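Local coordinates for ribosome-associated factor Y (Coxiella burnetii, PDB 3TQM), which probably acts as a ribosome hibernation factor, associating with 100S dimers of 70S ribosomes and so regulating translation, at residues I3-Q8 with A15-T20; I40-I43 with K48-D51; R31-N36 with S86-K91. All coordinates share one frame; numbering follows the deposited sequence.

Contact 1 (I3-Q8 with A15-T20); sequences IQMTGQ and ALRELT
M5 of strand 2-8 meets R17 and T20 of helix 14-24 in the opening strand-helix pair of a beta-alpha-beta unit that is completed by strand 36-44. M5, modelled as selenomethionine, does most of the touching. Its chain runs out extended beyond CG (chi2 -165°, chi3 -170°), which carries the terminal methyl to the helix, where CE lies 3.6 Å from T20 CG2 and also comes close to the R17 carbonyl oxygen. The M5 and T20 side chains come from opposite sides, each running past the other's end.

R17 reaches the strand by its far end. The chain is extended from CG to NE and crosses the M5 side chain at an angle, with M5 SE over one face of the guanidinium and R17 NH1 3.4 Å from M5 CB. At the guanidinium edge, in its plane, sits a water that takes a hydrogen bond from R17 NH2 (2.6 Å) and another from M5 N (2.8 Å), bridging the arginine to the strand backbone. T20 is held in its rotation by a bond from OG1 to L16 O at 2.8 Å, which leaves the methyl for M5; L16 O also accepts from T20 N.

I12 touches both M5 and R17 from the loop that joins strand to helix. Beyond the pair, T20 packs on I39 and F41 of strand 36-44 and on V74 of helix 70-89.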
loop_
_atom_site.group_PDB
_atom_site.type_symbol
_atom_site.label_atom_id
_atom_site.label_comp_id
_atom_site.label_asym_id
_atom_site.label_seq_id
_atom_site.Cartn_x
_atom_site.Cartn_y
_atom_site.Cartn_z
ATOM N N ILE A 3 -0.719 7.734 -7.338
ATOM C CA ILE A 3 -0.251 7.337 -6.015
ATOM C C ILE A 3 0.074 8.546 -5.143
ATOM O O ILE A 3 0.898 9.384 -5.506
ATOM C CB ILE A 3 1.001 6.449 -6.112
ATOM C CG1 ILE A 3 0.667 5.129 -6.811
ATOM C CG2 ILE A 3 1.578 6.186 -4.730
ATOM C CD1 ILE A 3 1.855 4.210 -6.968
ATOM N N GLN A 4 -0.580 8.628 -3.990
ATOM C CA GLN A 4 -0.283 9.669 -3.016
ATOM C C GLN A 4 0.254 9.048 -1.733
ATOM O O GLN A 4 -0.302 8.074 -1.231
ATOM C CB GLN A 4 -1.522 10.511 -2.720
ATOM C CG GLN A 4 -1.272 11.652 -1.739
ATOM C CD GLN A 4 -2.535 12.419 -1.397
ATOM O OE1 GLN A 4 -3.597 12.172 -1.970
ATOM N NE2 GLN A 4 -2.426 13.355 -0.459
HETATM N N MSE A 5 1.337 9.613 -1.205
HETATM C CA MSE A 5 1.954 9.086 0.010
HETATM C C MSE A 5 2.052 10.145 1.103
HETATM O O MSE A 5 2.523 11.260 0.871
HETATM C CB MSE A 5 3.345 8.525 -0.284
HETATM C CG MSE A 5 3.370 7.454 -1.359
HETATM SE SE MSE A 5 5.052 6.467 -1.351
HETATM C CE MSE A 5 4.826 5.478 -3.020
ATOM N N THR A 6 1.610 9.786 2.303
ATOM C CA THR A 6 1.650 10.698 3.434
ATOM C C THR A 6 2.383 10.074 4.617
ATOM O O THR A 6 2.057 8.968 5.050
ATOM C CB THR A 6 0.230 11.093 3.880
ATOM O OG1 THR A 6 -0.487 11.656 2.773
ATOM C CG2 THR A 6 0.298 12.105 5.020
ATOM N N GLY A 7 3.383 10.783 5.127
ATOM C CA GLY A 7 4.069 10.362 6.331
ATOM C C GLY A 7 3.455 11.047 7.535
ATOM O O GLY A 7 3.504 12.267 7.661
ATOM N N GLN A 8 2.858 10.263 8.422
ATOM C CA GLN A 8 2.251 10.821 9.619
ATOM C C GLN A 8 3.196 10.683 10.807
ATOM O O GLN A 8 3.262 9.634 11.448
ATOM C CB GLN A 8 0.917 10.145 9.924
ATOM C CG GLN A 8 0.139 10.831 11.029
ATOM C CD GLN A 8 -0.865 9.912 11.688
ATOM O OE1 GLN A 8 -0.733 8.688 11.636
ATOM N NE2 GLN A 8 -1.877 10.497 12.318
ATOM N N ALA A 15 14.355 6.559 -0.844
ATOM C CA ALA A 15 14.519 5.141 -1.135
ATOM C C ALA A 15 13.240 4.365 -0.836
ATOM O O ALA A 15 12.834 3.500 -1.612
ATOM C CB ALA A 15 15.683 4.570 -0.351
ATOM N N LEU A 16 12.609 4.673 0.291
ATOM C CA LEU A 16 11.376 3.998 0.672
ATOM C C LEU A 16 10.252 4.403 -0.273
ATOM O O LEU A 16 9.337 3.624 -0.537
ATOM C CB LEU A 16 11.000 4.330 2.118
ATOM C CG LEU A 16 9.714 3.694 2.649
ATOM C CD1 LEU A 16 9.842 2.180 2.694
ATOM C CD2 LEU A 16 9.385 4.248 4.025
ATOM N N ARG A 17 10.334 5.626 -0.780
ATOM C CA ARG A 17 9.340 6.135 -1.707
ATOM C C ARG A 17 9.438 5.422 -3.047
ATOM O O ARG A 17 8.425 5.046 -3.637
ATOM C CB ARG A 17 9.523 7.636 -1.903
ATOM C CG ARG A 17 8.449 8.255 -2.766
ATOM C CD ARG A 17 8.492 9.761 -2.697
ATOM N NE ARG A 17 7.290 10.330 -3.289
ATOM C CZ ARG A 17 6.161 10.539 -2.621
ATOM N NH1 ARG A 17 6.083 10.232 -1.333
ATOM N NH2 ARG A 17 5.108 11.057 -3.237
ATOM N N GLU A 18 10.664 5.246 -3.525
ATOM C CA GLU A 18 10.900 4.555 -4.785
ATOM C C GLU A 18 10.519 3.086 -4.670
ATOM O O GLU A 18 9.839 2.541 -5.540
ATOM C CB GLU A 18 12.361 4.684 -5.212
ATOM C CG GLU A 18 12.703 3.892 -6.462
ATOM C CD GLU A 18 14.146 4.069 -6.887
ATOM O OE1 GLU A 18 15.011 4.246 -6.002
ATOM O OE2 GLU A 18 14.414 4.038 -8.106
ATOM N N LEU A 19 10.962 2.454 -3.588
ATOM C CA LEU A 19 10.659 1.051 -3.330
ATOM C C LEU A 19 9.156 0.783 -3.353
ATOM O O LEU A 19 8.694 -0.182 -3.963
ATOM C CB LEU A 19 11.244 0.624 -1.983
ATOM C CG LEU A 19 11.118 -0.846 -1.567
ATOM C CD1 LEU A 19 9.770 -1.154 -0.916
ATOM C CD2 LEU A 19 11.380 -1.770 -2.750
ATOM N N THR A 20 8.391 1.641 -2.685
ATOM C CA THR A 20 6.949 1.458 -2.600
ATOM C C THR A 20 6.298 1.665 -3.961
ATOM O O THR A 20 5.357 0.962 -4.322
ATOM C CB THR A 20 6.314 2.416 -1.576
ATOM O OG1 THR A 20 6.906 2.199 -0.288
ATOM C CG2 THR A 20 4.818 2.173 -1.486
HETATM O O HOH W 1 2.685 11.717 -2.559
#

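Contact 2 (I40-I43 with K48-D51); sequences IFHI and KIVD
F41 and V50 stand side by side across an antiparallel beta hairpin, strand 36-44 against strand 47-56, both pointing to the face of the sheet that carries the helices. The touch is made by the F41 ring atom CD2 and V50 CG2, 3.7 Å apart, while V50 CG1 lies over one face of the ring. L16 and T20 of helix 14-24 pack on F41, and M70, T73 and L77 of helix 70-89 on V50, so this non-hydrogen-bonded pair sits beneath both helices. I43 and K48 form the next such pair on the same face. Their side chains also run alongside each other, and the aliphatic part of the lysine serves as the apolar partner: K48 CD is 3.6 Å from I43 CG2.

On the reverse face, the H42 ring lies aslant the I49 side chain. In the one of its two deposited conformers considered here, chi1 of 49° turns the imidazole over its neighbour, so that I49 CB makes a CH-pi contact 3.9 Å from the ring centroid, offset toward the rim, and D51 CB comes to the ring edge. With a second conformer deposited, that CH-pi contact is doubtful as a permanent feature. Q64 of strand 59-65 touches H42, I49 and D51.

The bond from I49 N to H42 O is weak. The rungs are firmer where I40 pairs with D51: I40 N donates to D51 O at 2.8 Å, the N-H...O angle being 170°, and D51 N returns a bond to I40 O at 3.0 Å.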
loop_
_atom_site.group_PDB
_atom_site.type_symbol
_atom_site.label_atom_id
_atom_site.label_comp_id
_atom_site.label_asym_id
_atom_site.label_seq_id
_atom_site.Cartn_x
_atom_site.Cartn_y
_atom_site.Cartn_z
ATOM N N ILE A 40 -0.280 5.667 3.622
ATOM C CA ILE A 40 0.059 6.407 4.826
ATOM C C ILE A 40 1.047 5.640 5.698
ATOM O O ILE A 40 0.735 4.567 6.219
ATOM C CB ILE A 40 -1.195 6.760 5.639
ATOM C CG1 ILE A 40 -2.147 7.611 4.795
ATOM C CG2 ILE A 40 -0.816 7.489 6.918
ATOM C CD1 ILE A 40 -3.329 8.141 5.559
ATOM N N PHE A 41 2.247 6.197 5.838
ATOM C CA PHE A 41 3.272 5.619 6.698
ATOM C C PHE A 41 3.160 6.209 8.102
ATOM O O PHE A 41 2.850 7.386 8.270
ATOM C CB PHE A 41 4.663 5.906 6.143
ATOM C CG PHE A 41 4.908 5.329 4.775
ATOM C CD1 PHE A 41 4.506 6.010 3.638
ATOM C CD2 PHE A 41 5.546 4.110 4.627
ATOM C CE1 PHE A 41 4.731 5.482 2.382
ATOM C CE2 PHE A 41 5.774 3.577 3.376
ATOM C CZ PHE A 41 5.366 4.263 2.249
ATOM N N HIS A 42 3.374 5.377 9.112
ATOM C CA HIS A 42 3.421 5.877 10.474
ATOM C C HIS A 42 4.026 4.857 11.418
ATOM O O HIS A 42 4.000 3.655 11.162
ATOM C CB HIS A 42 2.038 6.335 10.958
ATOM C CG HIS A 42 0.943 5.347 10.706
ATOM N ND1 HIS A 42 0.478 5.055 9.441
ATOM C CD2 HIS A 42 0.201 4.604 11.560
ATOM C CE1 HIS A 42 -0.493 4.163 9.527
ATOM N NE2 HIS A 42 -0.681 3.874 10.802
ATOM N N ILE A 43 4.587 5.356 12.508
ATOM C CA ILE A 43 5.228 4.507 13.503
ATOM C C ILE A 43 4.574 4.676 14.871
ATOM O O ILE A 43 4.249 5.787 15.290
ATOM C CB ILE A 43 6.753 4.754 13.589
ATOM C CG1 ILE A 43 7.078 5.941 14.499
ATOM C CG2 ILE A 43 7.344 4.941 12.197
ATOM C CD1 ILE A 43 7.631 5.533 15.851
ATOM N N LYS A 48 6.215 -0.329 12.812
ATOM C CA LYS A 48 6.283 0.404 11.555
ATOM C C LYS A 48 5.051 0.093 10.718
ATOM O O LYS A 48 5.082 -0.793 9.862
ATOM C CB LYS A 48 7.541 0.019 10.774
ATOM C CG LYS A 48 8.841 0.240 11.528
ATOM C CD LYS A 48 8.945 1.670 12.030
ATOM C CE LYS A 48 10.325 1.950 12.612
ATOM N NZ LYS A 48 10.672 0.993 13.698
ATOM N N ILE A 49 3.967 0.822 10.965
ATOM C CA ILE A 49 2.703 0.576 10.272
ATOM C C ILE A 49 2.621 1.265 8.913
ATOM O O ILE A 49 2.963 2.442 8.776
ATOM C CB ILE A 49 1.501 1.031 11.116
ATOM C CG1 ILE A 49 1.485 0.314 12.466
ATOM C CG2 ILE A 49 0.205 0.793 10.369
ATOM C CD1 ILE A 49 2.176 1.076 13.568
ATOM N N VAL A 50 2.162 0.523 7.909
ATOM C CA VAL A 50 1.865 1.109 6.605
ATOM C C VAL A 50 0.415 0.799 6.230
ATOM O O VAL A 50 -0.014 -0.353 6.269
ATOM C CB VAL A 50 2.823 0.600 5.507
ATOM C CG1 VAL A 50 2.472 1.220 4.164
ATOM C CG2 VAL A 50 4.264 0.922 5.874
ATOM N N ASP A 51 -0.335 1.838 5.879
ATOM C CA ASP A 51 -1.754 1.704 5.571
ATOM C C ASP A 51 -2.028 2.164 4.139
ATOM O O ASP A 51 -1.369 3.076 3.635
ATOM C CB ASP A 51 -2.579 2.520 6.571
ATOM C CG ASP A 51 -4.067 2.235 6.479
ATOM O OD1 ASP A 51 -4.460 1.297 5.752
ATOM O OD2 ASP A 51 -4.848 2.947 7.149
#

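Contact 3 (R31-N36 with S86-K91); sequences RDEISN and SKYKAK
Y88 OH donates a 2.6 Å hydrogen bond to E33 OE1, and this bond is what joins the two segments. The carboxylate oxygen comes in at the edge of the tyrosine ring, in its plane, and the hydroxyl meets it nearly along the C-O axis. OE1 also lies 3.4 Å from Y88 CE2, on the flank of the ring beside the hydroxyl. The carboxylate itself is turned 68° from the ring plane, so the two flat groups are neither stacked nor coplanar. Such a short bond to a phenol would be expected to favour the charged form of the glutamate.

In this beta-alpha-beta-beta-beta-alpha fold, residues 31-33 make a 3-10 turn in the loop leading from helix 14-24 to strand 36-44, and Y88 lies near the C-terminal end of helix 70-89. The backbones stay well apart: the closest alpha carbons, CA of E33 and CA of K89, are 10.3 Å from each other. The gap is spanned from both ends, by the glutamate chain, extended beyond CG (chi2 -177°), and by the tyrosine ring. The Y88 side chain also packs on C30 of the same loop and on L56 of strand 47-56, while I34, next to E33, touches V54 and L56.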
loop_
_atom_site.group_PDB
_atom_site.type_symbol
_atom_site.label_atom_id
_atom_site.label_comp_id
_atom_site.label_asym_id
_atom_site.label_seq_id
_atom_site.Cartn_x
_atom_site.Cartn_y
_atom_site.Cartn_z
ATOM N N ARG A 31 -4.618 -4.473 -11.585
ATOM C CA ARG A 31 -3.905 -3.244 -11.265
ATOM C C ARG A 31 -4.356 -2.077 -12.138
ATOM O O ARG A 31 -4.455 -0.944 -11.674
ATOM C CB ARG A 31 -2.397 -3.438 -11.413
ATOM C CG ARG A 31 -1.587 -2.186 -11.116
ATOM C CD ARG A 31 -0.093 -2.432 -11.267
ATOM N NE ARG A 31 0.287 -2.779 -12.635
ATOM C CZ ARG A 31 0.816 -3.946 -12.992
ATOM N NH1 ARG A 31 1.034 -4.884 -12.081
ATOM N NH2 ARG A 31 1.137 -4.175 -14.257
ATOM N N ASP A 32 -4.626 -2.356 -13.407
ATOM C CA ASP A 32 -4.967 -1.294 -14.345
ATOM C C ASP A 32 -6.387 -0.768 -14.158
ATOM O O ASP A 32 -6.809 0.166 -14.841
ATOM C CB ASP A 32 -4.731 -1.744 -15.788
ATOM C CG ASP A 32 -3.260 -1.776 -16.148
ATOM O OD1 ASP A 32 -2.722 -0.717 -16.536
ATOM O OD2 ASP A 32 -2.636 -2.853 -16.034
ATOM N N GLU A 33 -7.116 -1.364 -13.222
ATOM C CA GLU A 33 -8.458 -0.902 -12.901
ATOM C C GLU A 33 -8.425 0.040 -11.706
ATOM O O GLU A 33 -9.434 0.652 -11.354
ATOM C CB GLU A 33 -9.379 -2.085 -12.628
ATOM C CG GLU A 33 -9.461 -3.051 -13.793
ATOM C CD GLU A 33 -10.437 -4.175 -13.546
ATOM O OE1 GLU A 33 -11.381 -3.982 -12.751
ATOM O OE2 GLU A 33 -10.258 -5.254 -14.146
ATOM N N ILE A 34 -7.252 0.153 -11.092
ATOM C CA ILE A 34 -7.050 1.051 -9.964
ATOM C C ILE A 34 -6.888 2.494 -10.430
ATOM O O ILE A 34 -6.089 2.783 -11.321
ATOM C CB ILE A 34 -5.797 0.664 -9.170
ATOM C CG1 ILE A 34 -5.943 -0.743 -8.595
ATOM C CG2 ILE A 34 -5.537 1.669 -8.066
ATOM C CD1 ILE A 34 -4.709 -1.227 -7.855
ATOM N N SER A 35 -7.643 3.400 -9.818
ATOM C CA SER A 35 -7.568 4.813 -10.160
ATOM C C SER A 35 -6.687 5.577 -9.176
ATOM O O SER A 35 -5.772 6.293 -9.581
ATOM C CB SER A 35 -8.966 5.429 -10.192
ATOM O OG SER A 35 -9.583 5.364 -8.924
ATOM N N ASN A 36 -6.970 5.420 -7.885
ATOM C CA ASN A 36 -6.225 6.116 -6.839
ATOM C C ASN A 36 -5.703 5.203 -5.734
ATOM O O ASN A 36 -6.420 4.337 -5.229
ATOM C CB ASN A 36 -7.082 7.210 -6.199
ATOM C CG ASN A 36 -7.371 8.355 -7.142
ATOM O OD1 ASN A 36 -6.512 9.204 -7.387
ATOM N ND2 ASN A 36 -8.593 8.398 -7.665
ATOM N N SER A 86 -7.555 -10.021 -5.509
ATOM C CA SER A 86 -7.998 -11.310 -6.026
ATOM C C SER A 86 -9.450 -11.600 -5.657
ATOM O O SER A 86 -10.172 -12.233 -6.423
ATOM C CB SER A 86 -7.083 -12.442 -5.558
ATOM O OG SER A 86 -5.852 -12.423 -6.262
ATOM N N LYS A 87 -9.872 -11.144 -4.481
ATOM C CA LYS A 87 -11.273 -11.264 -4.084
ATOM C C LYS A 87 -12.135 -10.351 -4.954
ATOM O O LYS A 87 -13.202 -10.749 -5.424
ATOM C CB LYS A 87 -11.458 -10.914 -2.607
ATOM C CG LYS A 87 -10.882 -11.940 -1.646
ATOM C CD LYS A 87 -11.157 -11.560 -0.198
ATOM C CE LYS A 87 -10.655 -12.635 0.756
ATOM N NZ LYS A 87 -10.858 -12.256 2.186
ATOM N N TYR A 88 -11.663 -9.127 -5.157
ATOM C CA TYR A 88 -12.323 -8.181 -6.038
ATOM C C TYR A 88 -12.566 -8.811 -7.404
ATOM O O TYR A 88 -13.682 -8.792 -7.924
ATOM C CB TYR A 88 -11.468 -6.919 -6.182
ATOM C CG TYR A 88 -11.833 -6.051 -7.362
ATOM C CD1 TYR A 88 -12.855 -5.115 -7.269
ATOM C CD2 TYR A 88 -11.151 -6.162 -8.565
ATOM C CE1 TYR A 88 -13.189 -4.319 -8.344
ATOM C CE2 TYR A 88 -11.479 -5.369 -9.646
ATOM C CZ TYR A 88 -12.500 -4.449 -9.529
ATOM O OH TYR A 88 -12.833 -3.656 -10.602
ATOM N N LYS A 89 -11.511 -9.379 -7.978
ATOM C CA LYS A 89 -11.601 -10.030 -9.280
ATOM C C LYS A 89 -12.567 -11.213 -9.244
ATOM O O LYS A 89 -13.316 -11.442 -10.190
ATOM C CB LYS A 89 -10.217 -10.488 -9.740
ATOM C CG LYS A 89 -10.207 -11.207 -11.076
ATOM C CD LYS A 89 -8.809 -11.692 -11.414
ATOM C CE LYS A 89 -8.767 -12.372 -12.772
ATOM N NZ LYS A 89 -7.393 -12.856 -13.087
ATOM N N ALA A 90 -12.553 -11.956 -8.141
ATOM C CA ALA A 90 -13.400 -13.136 -8.000
ATOM C C ALA A 90 -14.880 -12.792 -7.844
ATOM O O ALA A 90 -15.725 -13.683 -7.803
ATOM C CB ALA A 90 -12.926 -14.000 -6.848
ATOM N N LYS A 91 -15.193 -11.503 -7.750
ATOM C CA LYS A 91 -16.582 -11.075 -7.590
ATOM C C LYS A 91 -17.173 -10.526 -8.890
ATOM O O LYS A 91 -16.455 -10.321 -9.872
ATOM C CB LYS A 91 -16.699 -10.035 -6.476
ATOM C CG LYS A 91 -16.398 -10.585 -5.090
ATOM C CD LYS A 91 -16.148 -9.460 -4.096
ATOM C CE LYS A 91 -15.802 -10.011 -2.725
ATOM N NZ LYS A 91 -15.298 -8.953 -1.802
#

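Contacts 1 and 2 share the sheet: strands 2-8 and 36-44 run parallel as neighbours, and the centres of the two contacts are about 10 Å apart. F41 makes most of the junction, with probable hydrogen bonds from F41 N to T6 O and from Q8 N to F41 O, both 2.9 Å, while F41 CZ lies 3.6 Å from T20 OG1. The strand-helix pair of contact 1 and the hairpin of contact 2 are thus stitched together through backbone and ring. Contact 3 lies across the centre of the chain from both, about 21 Å from contact 1 and 23 Å from contact 2, centre to centre. Its 31-36 segment leads straight into strand 36-44, which carries half of contact 2.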